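Local coordinates for protein adenine phosphoribosyltransferase (Leishmania donovani, PDB 1QB7) that probably catalyses the conversion of adenine and 5-phospho-alpha-D-ribose 1-diphosphate to AMP and diphosphate, a purine salvage reaction, at residues A[142-147]-A[170-175]; A[26-31]-A[211-216]; A[71-76]-A[138-143]. All coordinates share one frame; numbering follows the deposited sequence.

Contact 1. Residues A[142-147]-A[170-175]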
loop_
_atom_site.group_PDB
_atom_site.type_symbol
_atom_site.label_atom_id
_atom_site.label_comp_id
_atom_site.label_asym_id
_atom_site.label_seq_id
_atom_site.Cartn_x
_atom_site.Cartn_y
_atom_site.Cartn_z
ATOM N N VAL A 142 0.735 9.305 13.723
ATOM C CA VAL A 142 2.071 8.992 13.244
ATOM C C VAL A 142 1.970 8.942 11.719
ATOM O O VAL A 142 1.138 8.213 11.163
ATOM C CB VAL A 142 2.566 7.628 13.760
ATOM C CG1 VAL A 142 3.883 7.245 13.084
ATOM C CG2 VAL A 142 2.746 7.681 15.269
ATOM N N LEU A 143 2.751 9.793 11.057
ATOM C CA LEU A 143 2.798 9.862 9.594
ATOM C C LEU A 143 3.894 8.930 9.071
ATOM O O LEU A 143 5.000 8.923 9.600
ATOM C CB LEU A 143 3.056 11.300 9.143
ATOM C CG LEU A 143 1.910 12.306 9.204
ATOM C CD1 LEU A 143 1.367 12.454 10.609
ATOM C CD2 LEU A 143 2.412 13.632 8.673
ATOM N N ILE A 144 3.586 8.132 8.051
ATOM C CA ILE A 144 4.577 7.200 7.515
ATOM C C ILE A 144 4.617 7.084 5.981
ATOM O O ILE A 144 3.594 7.154 5.306
ATOM C CB ILE A 144 4.417 5.780 8.173
ATOM C CG1 ILE A 144 5.595 4.867 7.819
ATOM C CG2 ILE A 144 3.100 5.139 7.751
ATOM C CD1 ILE A 144 5.683 3.608 8.677
ATOM N N ASP A 145 5.830 6.916 5.456
ATOM C CA ASP A 145 6.092 6.763 4.026
ATOM C C ASP A 145 7.476 6.106 3.974
ATOM O O ASP A 145 8.177 6.058 4.987
ATOM C CB ASP A 145 6.116 8.139 3.342
ATOM C CG ASP A 145 5.991 8.058 1.819
ATOM O OD1 ASP A 145 5.743 6.963 1.265
ATOM O OD2 ASP A 145 6.125 9.115 1.175
ATOM N N ASP A 146 7.889 5.611 2.814
ATOM C CA ASP A 146 9.187 4.949 2.739
ATOM C C ASP A 146 10.391 5.879 2.669
ATOM O O ASP A 146 11.363 5.696 3.401
ATOM C CB ASP A 146 9.223 3.934 1.591
ATOM C CG ASP A 146 9.218 4.587 0.220
ATOM O OD1 ASP A 146 8.556 5.629 0.029
ATOM O OD2 ASP A 146 9.876 4.038 -0.682
ATOM N N VAL A 147 10.317 6.885 1.807
ATOM C CA VAL A 147 11.426 7.818 1.626
ATOM C C VAL A 147 11.029 9.277 1.856
ATOM O O VAL A 147 9.973 9.717 1.400
ATOM C CB VAL A 147 12.015 7.701 0.183
ATOM C CG1 VAL A 147 13.160 8.677 -0.010
ATOM C CG2 VAL A 147 12.488 6.283 -0.093
ATOM N N GLU A 170 4.936 12.294 14.884
ATOM C CA GLU A 170 6.183 12.400 14.144
ATOM C C GLU A 170 5.991 11.903 12.721
ATOM O O GLU A 170 5.029 11.189 12.425
ATOM C CB GLU A 170 7.287 11.576 14.821
ATOM C CG GLU A 170 7.011 10.081 14.841
ATOM C CD GLU A 170 7.863 9.321 15.837
ATOM O OE1 GLU A 170 8.404 9.939 16.774
ATOM O OE2 GLU A 170 7.984 8.092 15.688
ATOM N N MET A 171 6.882 12.342 11.839
ATOM C CA MET A 171 6.885 11.925 10.447
ATOM C C MET A 171 7.988 10.878 10.383
ATOM O O MET A 171 9.148 11.187 10.657
ATOM C CB MET A 171 7.231 13.103 9.541
ATOM C CG MET A 171 7.489 12.743 8.074
ATOM S SD MET A 171 6.071 12.076 7.174
ATOM C CE MET A 171 6.881 10.905 6.078
ATOM N N VAL A 172 7.623 9.633 10.093
ATOM C CA VAL A 172 8.611 8.560 10.006
ATOM C C VAL A 172 8.811 8.054 8.584
ATOM O O VAL A 172 7.861 7.934 7.813
ATOM C CB VAL A 172 8.270 7.367 10.962
ATOM C CG1 VAL A 172 6.871 6.866 10.719
ATOM C CG2 VAL A 172 9.272 6.218 10.784
ATOM N N SER A 173 10.069 7.817 8.234
ATOM C CA SER A 173 10.425 7.302 6.921
ATOM C C SER A 173 11.505 6.233 7.078
ATOM O O SER A 173 12.271 6.256 8.041
ATOM C CB SER A 173 10.904 8.431 5.995
ATOM O OG SER A 173 12.048 9.093 6.498
ATOM N N ILE A 174 11.521 5.266 6.169
ATOM C CA ILE A 174 12.519 4.202 6.206
ATOM C C ILE A 174 13.863 4.826 5.808
ATOM O O ILE A 174 14.889 4.612 6.456
ATOM C CB ILE A 174 12.184 3.067 5.187
ATOM C CG1 ILE A 174 10.775 2.507 5.428
ATOM C CG2 ILE A 174 13.236 1.971 5.254
ATOM C CD1 ILE A 174 10.532 1.963 6.825
ATOM N N LEU A 175 13.821 5.631 4.751
ATOM C CA LEU A 175 14.998 6.280 4.219
ATOM C C LEU A 175 14.814 7.782 4.058
ATOM O O LEU A 175 13.753 8.247 3.647
ATOM C CB LEU A 175 15.313 5.690 2.851
ATOM C CG LEU A 175 16.611 6.168 2.207
ATOM C CD1 LEU A 175 17.793 5.465 2.863
ATOM C CD2 LEU A 175 16.566 5.868 0.728
#
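L143 and M171 face each other with CA atoms 4.7 Å apart in a parallel pair of strands, 142-145 and 170-173, whose directions differ by 22°. L143 bonds to both neighbours of M171: its N donates to E170 O, and its O receives V172 N at 2.8 Å in a nearly straight bond. D145 N continues the register to V172 O, less tightly at 3.3 Å. Both chains turn a corner at D146 and I174, and pairing resumes beyond it, where L175 N donates to D146 O (2.8 Å).

On one face V172 is the central side chain. Its CG1 stands between the backbone N and the carbonyl carbon (chi1 54°), which turns this methyl toward the opposite strand; it packs tightly on L143 O at 3.0 Å and also reaches V142 CG1 at 3.8 Å and I144 CB at 3.7 Å. V172 and I144 lie side by side and point the same way. On the other face the thioether of M171, bent at chi2 and chi3, runs along the partner strand: SD touches L143 CB at 3.7 Å and CE ends against D145 CB. Past the corner V147 and L175 pack alongside each other.

The carboxylate of D145 leads away from strand 170-173 to the magnesium site, to which T153 also belongs, while D146 forms a salt bridge with R81. Two successive acidic residues at this corner are consistent with the PRPP-binding motif of type I phosphoribosyltransferases. Helix 152-163, joining the strands in a beta-alpha-beta crossover, covers the face of L143 and M171; strands 74-78 and 199-201 flank the pair.

Contact 2. Residues A[26-31]-A[211-216]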
loop_
_atom_site.group_PDB
_atom_site.type_symbol
_atom_site.label_atom_id
_atom_site.label_comp_id
_atom_site.label_asym_id
_atom_site.label_seq_id
_atom_site.Cartn_x
_atom_site.Cartn_y
_atom_site.Cartn_z
ATOM N N TYR A 26 18.786 -2.565 0.981
ATOM C CA TYR A 26 18.454 -1.545 -0.010
ATOM C C TYR A 26 19.150 -1.651 -1.357
ATOM O O TYR A 26 20.322 -2.027 -1.452
ATOM C CB TYR A 26 18.682 -0.138 0.552
ATOM C CG TYR A 26 17.412 0.626 0.875
ATOM C CD1 TYR A 26 16.433 0.846 -0.099
ATOM C CD2 TYR A 26 17.186 1.125 2.158
ATOM C CE1 TYR A 26 15.255 1.542 0.201
ATOM C CE2 TYR A 26 16.019 1.818 2.466
ATOM C CZ TYR A 26 15.057 2.021 1.486
ATOM O OH TYR A 26 13.891 2.673 1.803
ATOM N N ARG A 27 18.381 -1.375 -2.406
ATOM C CA ARG A 27 18.895 -1.356 -3.774
ATOM C C ARG A 27 18.368 -0.088 -4.411
ATOM O O ARG A 27 17.197 0.260 -4.243
ATOM C CB ARG A 27 18.431 -2.565 -4.594
ATOM C CG ARG A 27 19.066 -3.885 -4.196
ATOM C CD ARG A 27 20.572 -3.869 -4.377
ATOM N NE ARG A 27 21.185 -5.140 -3.997
ATOM C CZ ARG A 27 21.487 -5.500 -2.749
ATOM N NH1 ARG A 27 21.253 -4.680 -1.732
ATOM N NH2 ARG A 27 22.040 -6.683 -2.524
ATOM N N TRP A 28 19.257 0.645 -5.067
ATOM C CA TRP A 28 18.868 1.868 -5.753
ATOM C C TRP A 28 19.141 1.705 -7.242
ATOM O O TRP A 28 19.986 0.898 -7.651
ATOM C CB TRP A 28 19.589 3.094 -5.179
ATOM C CG TRP A 28 21.086 3.084 -5.307
ATOM C CD1 TRP A 28 21.987 2.772 -4.331
ATOM C CD2 TRP A 28 21.855 3.461 -6.460
ATOM N NE1 TRP A 28 23.269 2.937 -4.799
ATOM C CE2 TRP A 28 23.216 3.358 -6.101
ATOM C CE3 TRP A 28 21.523 3.881 -7.757
ATOM C CZ2 TRP A 28 24.251 3.660 -6.997
ATOM C CZ3 TRP A 28 22.553 4.182 -8.649
ATOM C CH2 TRP A 28 23.902 4.069 -8.261
ATOM N N TYR A 29 18.418 2.471 -8.050
ATOM C CA TYR A 29 18.552 2.398 -9.499
ATOM C C TYR A 29 18.722 3.775 -10.113
ATOM O O TYR A 29 18.129 4.746 -9.645
ATOM C CB TYR A 29 17.309 1.732 -10.111
ATOM C CG TYR A 29 17.073 0.320 -9.636
ATOM C CD1 TYR A 29 16.474 0.070 -8.396
ATOM C CD2 TYR A 29 17.475 -0.770 -10.407
ATOM C CE1 TYR A 29 16.292 -1.224 -7.936
ATOM C CE2 TYR A 29 17.291 -2.074 -9.955
ATOM C CZ TYR A 29 16.703 -2.288 -8.719
ATOM O OH TYR A 29 16.546 -3.564 -8.254
ATOM N N SER A 30 19.537 3.851 -11.163
ATOM C CA SER A 30 19.767 5.111 -11.863
ATOM C C SER A 30 18.584 5.320 -12.817
ATOM O O SER A 30 17.815 4.394 -13.059
ATOM C CB SER A 30 21.106 5.074 -12.610
ATOM O OG SER A 30 21.127 4.057 -13.590
ATOM N N PRO A 31 18.419 6.539 -13.359
ATOM C CA PRO A 31 17.322 6.878 -14.275
ATOM C C PRO A 31 16.916 5.859 -15.337
ATOM O O PRO A 31 15.742 5.518 -15.444
ATOM C CB PRO A 31 17.799 8.184 -14.894
ATOM C CG PRO A 31 18.472 8.845 -13.730
ATOM C CD PRO A 31 19.299 7.707 -13.160
ATOM N N GLU A 211 27.615 -0.470 -3.935
ATOM C CA GLU A 211 27.300 -1.862 -3.618
ATOM C C GLU A 211 25.786 -2.071 -3.560
ATOM O O GLU A 211 25.306 -3.200 -3.670
ATOM C CB GLU A 211 27.929 -2.277 -2.291
ATOM C CG GLU A 211 29.447 -2.257 -2.304
ATOM C CD GLU A 211 30.064 -2.890 -1.071
ATOM O OE1 GLU A 211 29.361 -3.054 -0.043
ATOM O OE2 GLU A 211 31.264 -3.229 -1.140
ATOM N N ASN A 212 25.047 -0.975 -3.384
ATOM C CA ASN A 212 23.582 -1.004 -3.329
ATOM C C ASN A 212 22.951 -0.764 -4.707
ATOM O O ASN A 212 21.726 -0.757 -4.839
ATOM C CB ASN A 212 23.047 0.052 -2.351
ATOM C CG ASN A 212 23.426 -0.231 -0.910
ATOM O OD1 ASN A 212 24.352 0.379 -0.371
ATOM N ND2 ASN A 212 22.699 -1.141 -0.270
ATOM N N CYS A 213 23.774 -0.551 -5.731
ATOM C CA CYS A 213 23.241 -0.312 -7.068
ATOM C C CYS A 213 22.623 -1.576 -7.660
ATOM O O CYS A 213 23.280 -2.616 -7.744
ATOM C CB CYS A 213 24.323 0.223 -8.007
ATOM S SG CYS A 213 23.673 0.720 -9.625
ATOM N N GLY A 214 21.352 -1.476 -8.048
ATOM C CA GLY A 214 20.644 -2.603 -8.636
ATOM C C GLY A 214 20.632 -2.611 -10.159
ATOM O O GLY A 214 20.043 -3.507 -10.767
ATOM N N ASP A 215 21.265 -1.612 -10.774
ATOM C CA ASP A 215 21.344 -1.499 -12.233
ATOM C C ASP A 215 21.974 -2.729 -12.862
ATOM O O ASP A 215 22.936 -3.287 -12.326
ATOM C CB ASP A 215 22.213 -0.305 -12.644
ATOM C CG ASP A 215 21.575 1.033 -12.347
ATOM O OD1 ASP A 215 20.365 1.097 -12.054
ATOM O OD2 ASP A 215 22.306 2.038 -12.421
ATOM N N SER A 216 21.443 -3.146 -14.006
ATOM C CA SER A 216 22.014 -4.283 -14.708
ATOM C C SER A 216 23.259 -3.756 -15.399
ATOM O O SER A 216 23.184 -2.813 -16.193
ATOM C CB SER A 216 21.033 -4.843 -15.733
ATOM O OG SER A 216 19.921 -5.422 -15.084
HETATM O O HOH W 1 17.449 -5.526 -9.851
#
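W28 and C213 bridge their backbones singly: W28 N donates to N212 O, and W28 O receives G214 N at 2.8 Å, the latter bond almost straight (177°). Side-chain hydrogen bonds extend this pairing at both ends. At one end, N212 ND2 and R27 NH1 approach Y26 O from opposite faces of its carbonyl plane, each at 2.8 Å, and ND2 also bonds to K23 O. At the other, the D215 carboxylate holds S30 twice: OD1 accepts S30 N through its syn lone pair (3.0 Å), while OD2 takes the hydroxyl OG at 2.6 Å from above the carboxylate plane.

The aromatic contacts lie between these ends. W28 CG stands between the backbone N and the carbonyl carbon (chi1 62°), which lays the indole against C213. Over one face of its six-membered ring sit C213 CB, a CH-pi contact, and SG, a sulfur-aromatic contact 3.9 Å from the centroid. G214 CA lies off-centre over the Y29 ring, 4.1 Å from the centroid.

W28 also forms a cation-pi contact with R40 and, through NE1, bonds to T209 O. Segment 211-216 packs on strand 28-29, which pairs antiparallel with strand 41-42, whose F41 and A42 line the adenine pocket.

Contact 3. Residues A[71-76]-A[138-143]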
loop_
_atom_site.group_PDB
_atom_site.type_symbol
_atom_site.label_atom_id
_atom_site.label_comp_id
_atom_site.label_asym_id
_atom_site.label_seq_id
_atom_site.Cartn_x
_atom_site.Cartn_y
_atom_site.Cartn_z
ATOM N N ALA A 71 0.665 7.448 23.990
ATOM C CA ALA A 71 0.682 6.588 22.812
ATOM C C ALA A 71 -0.086 7.139 21.605
ATOM O O ALA A 71 -1.063 7.883 21.753
ATOM C CB ALA A 71 0.156 5.210 23.182
ATOM N N PRO A 72 0.373 6.803 20.386
ATOM C CA PRO A 72 -0.282 7.262 19.155
ATOM C C PRO A 72 -1.684 6.649 19.063
ATOM O O PRO A 72 -1.923 5.552 19.567
ATOM C CB PRO A 72 0.626 6.703 18.058
ATOM C CG PRO A 72 1.964 6.605 18.729
ATOM C CD PRO A 72 1.608 6.061 20.079
ATOM N N THR A 73 -2.604 7.368 18.437
ATOM C CA THR A 73 -3.973 6.895 18.283
ATOM C C THR A 73 -4.243 6.444 16.854
ATOM O O THR A 73 -5.165 5.667 16.608
ATOM C CB THR A 73 -4.998 7.999 18.650
ATOM O OG1 THR A 73 -4.853 9.113 17.763
ATOM C CG2 THR A 73 -4.785 8.480 20.075
ATOM N N HIS A 74 -3.422 6.922 15.918
ATOM C CA HIS A 74 -3.588 6.605 14.496
ATOM C C HIS A 74 -2.255 6.574 13.745
ATOM O O HIS A 74 -1.299 7.260 14.116
ATOM C CB HIS A 74 -4.425 7.695 13.788
ATOM C CG HIS A 74 -5.824 7.864 14.306
ATOM N ND1 HIS A 74 -6.117 8.576 15.449
ATOM C CD2 HIS A 74 -7.015 7.473 13.793
ATOM C CE1 HIS A 74 -7.426 8.614 15.617
ATOM N NE2 HIS A 74 -7.994 7.952 14.625
ATOM N N ILE A 75 -2.222 5.799 12.664
ATOM C CA ILE A 75 -1.059 5.731 11.772
ATOM C C ILE A 75 -1.627 6.232 10.430
ATOM O O ILE A 75 -2.680 5.767 9.989
ATOM C CB ILE A 75 -0.538 4.287 11.542
ATOM C CG1 ILE A 75 -0.131 3.607 12.861
ATOM C CG2 ILE A 75 0.614 4.311 10.543
ATOM C CD1 ILE A 75 1.103 4.149 13.512
ATOM N N LEU A 76 -0.983 7.226 9.827
ATOM C CA LEU A 76 -1.435 7.765 8.544
ATOM C C LEU A 76 -0.342 7.511 7.511
ATOM O O LEU A 76 0.738 8.097 7.583
ATOM C CB LEU A 76 -1.740 9.265 8.656
ATOM C CG LEU A 76 -2.123 10.040 7.380
ATOM C CD1 LEU A 76 -3.412 9.514 6.771
ATOM C CD2 LEU A 76 -2.278 11.514 7.690
ATOM N N GLY A 138 -8.025 15.628 19.240
ATOM C CA GLY A 138 -7.328 14.872 20.258
ATOM C C GLY A 138 -6.486 13.714 19.752
ATOM O O GLY A 138 -5.697 13.160 20.518
ATOM N N SER A 139 -6.643 13.343 18.481
ATOM C CA SER A 139 -5.868 12.242 17.901
ATOM C C SER A 139 -4.386 12.585 17.825
ATOM O O SER A 139 -4.012 13.737 17.614
ATOM C CB SER A 139 -6.355 11.906 16.492
ATOM O OG SER A 139 -7.719 11.528 16.471
ATOM N N ARG A 140 -3.551 11.576 18.036
ATOM C CA ARG A 140 -2.104 11.726 17.969
ATOM C C ARG A 140 -1.702 10.795 16.832
ATOM O O ARG A 140 -1.699 9.572 16.972
ATOM C CB ARG A 140 -1.477 11.348 19.309
ATOM C CG ARG A 140 -1.890 12.298 20.436
ATOM C CD ARG A 140 -1.320 11.890 21.789
ATOM N NE ARG A 140 -1.822 10.590 22.236
ATOM C CZ ARG A 140 -3.000 10.389 22.829
ATOM N NH1 ARG A 140 -3.821 11.407 23.062
ATOM N NH2 ARG A 140 -3.356 9.164 23.197
ATOM N N VAL A 141 -1.381 11.410 15.700
ATOM C CA VAL A 141 -1.073 10.703 14.468
ATOM C C VAL A 141 0.380 10.537 14.071
ATOM O O VAL A 141 1.146 11.498 14.046
ATOM C CB VAL A 141 -1.789 11.407 13.283
ATOM C CG1 VAL A 141 -1.728 10.554 12.025
ATOM C CG2 VAL A 141 -3.226 11.748 13.659
ATOM N N VAL A 142 0.735 9.305 13.723
ATOM C CA VAL A 142 2.071 8.992 13.244
ATOM C C VAL A 142 1.970 8.942 11.719
ATOM O O VAL A 142 1.138 8.213 11.163
ATOM C CB VAL A 142 2.566 7.628 13.760
ATOM C CG1 VAL A 142 3.883 7.245 13.084
ATOM C CG2 VAL A 142 2.746 7.681 15.269
ATOM N N LEU A 143 2.751 9.793 11.057
ATOM C CA LEU A 143 2.798 9.862 9.594
ATOM C C LEU A 143 3.894 8.930 9.071
ATOM O O LEU A 143 5.000 8.923 9.600
ATOM C CB LEU A 143 3.056 11.300 9.143
ATOM C CG LEU A 143 1.910 12.306 9.204
ATOM C CD1 LEU A 143 1.367 12.454 10.609
ATOM C CD2 LEU A 143 2.412 13.632 8.673
#
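A71 O is held side-on by two nitrogens of R140, NE at 2.9 Å and NH2 at 3.0 Å, with A71 O lying near the guanidinium plane (about 10° out of it). The bend at chi3 (-63°) turns the group back to that carbonyl, and T73 CG2 packs over one of its faces, 3.5 Å from NH2. T73 also meets the R140 backbone reciprocally: its N donates to R140 O and its OG1 accepts R140 N, both at 2.8 Å. The same OG1 is hydrogen-bonded to H74 ND1 at 2.7 Å, a bond that ties the imidazole to this corner and places its CE1 against S139 OG, which is itself bonded to G136 O.

From there regular parallel pairing takes over. H74 O accepts V142 N, and V142 O accepts L76 N in an almost straight bond (173°). Apolar contacts line both faces: P72 CB against V142 CG2 (3.6 Å) and I75 CD1 against V142 CB on one, L76 CB against V141 CG1 (3.6 Å) on the other.

These strands cross at -33° inside the parallel part of the central mixed sheet, with strand 97-100 beyond 74-76 and strand 167-173 beyond 140-143. Helix 152-163 covers the face of L76, V141 and L143 through V161.

In the fold
Contacts 1 and 3 are successive parts of one sheet: they share V142 and L143 on strand 140-145, their centres lie 13 Å apart, and a probable hydrogen bond from I144 N to L76 O (2.9 Å) carries the pairing of contact 3 into contact 1. Contact 3 lies at the strand starts, with the L143 side chain about 10 Å from magnesium, whereas contact 1 reaches the metal through D145 and adenine through V147. Contact 2, centred 22 Å from contact 1, meets it where Y26 OH packs on L175 CB (3.5 Å); the Y26 side chain is about 7 Å from adenine. Contacts 2 and 3 are separate, their nearest atoms about 13 Å apart.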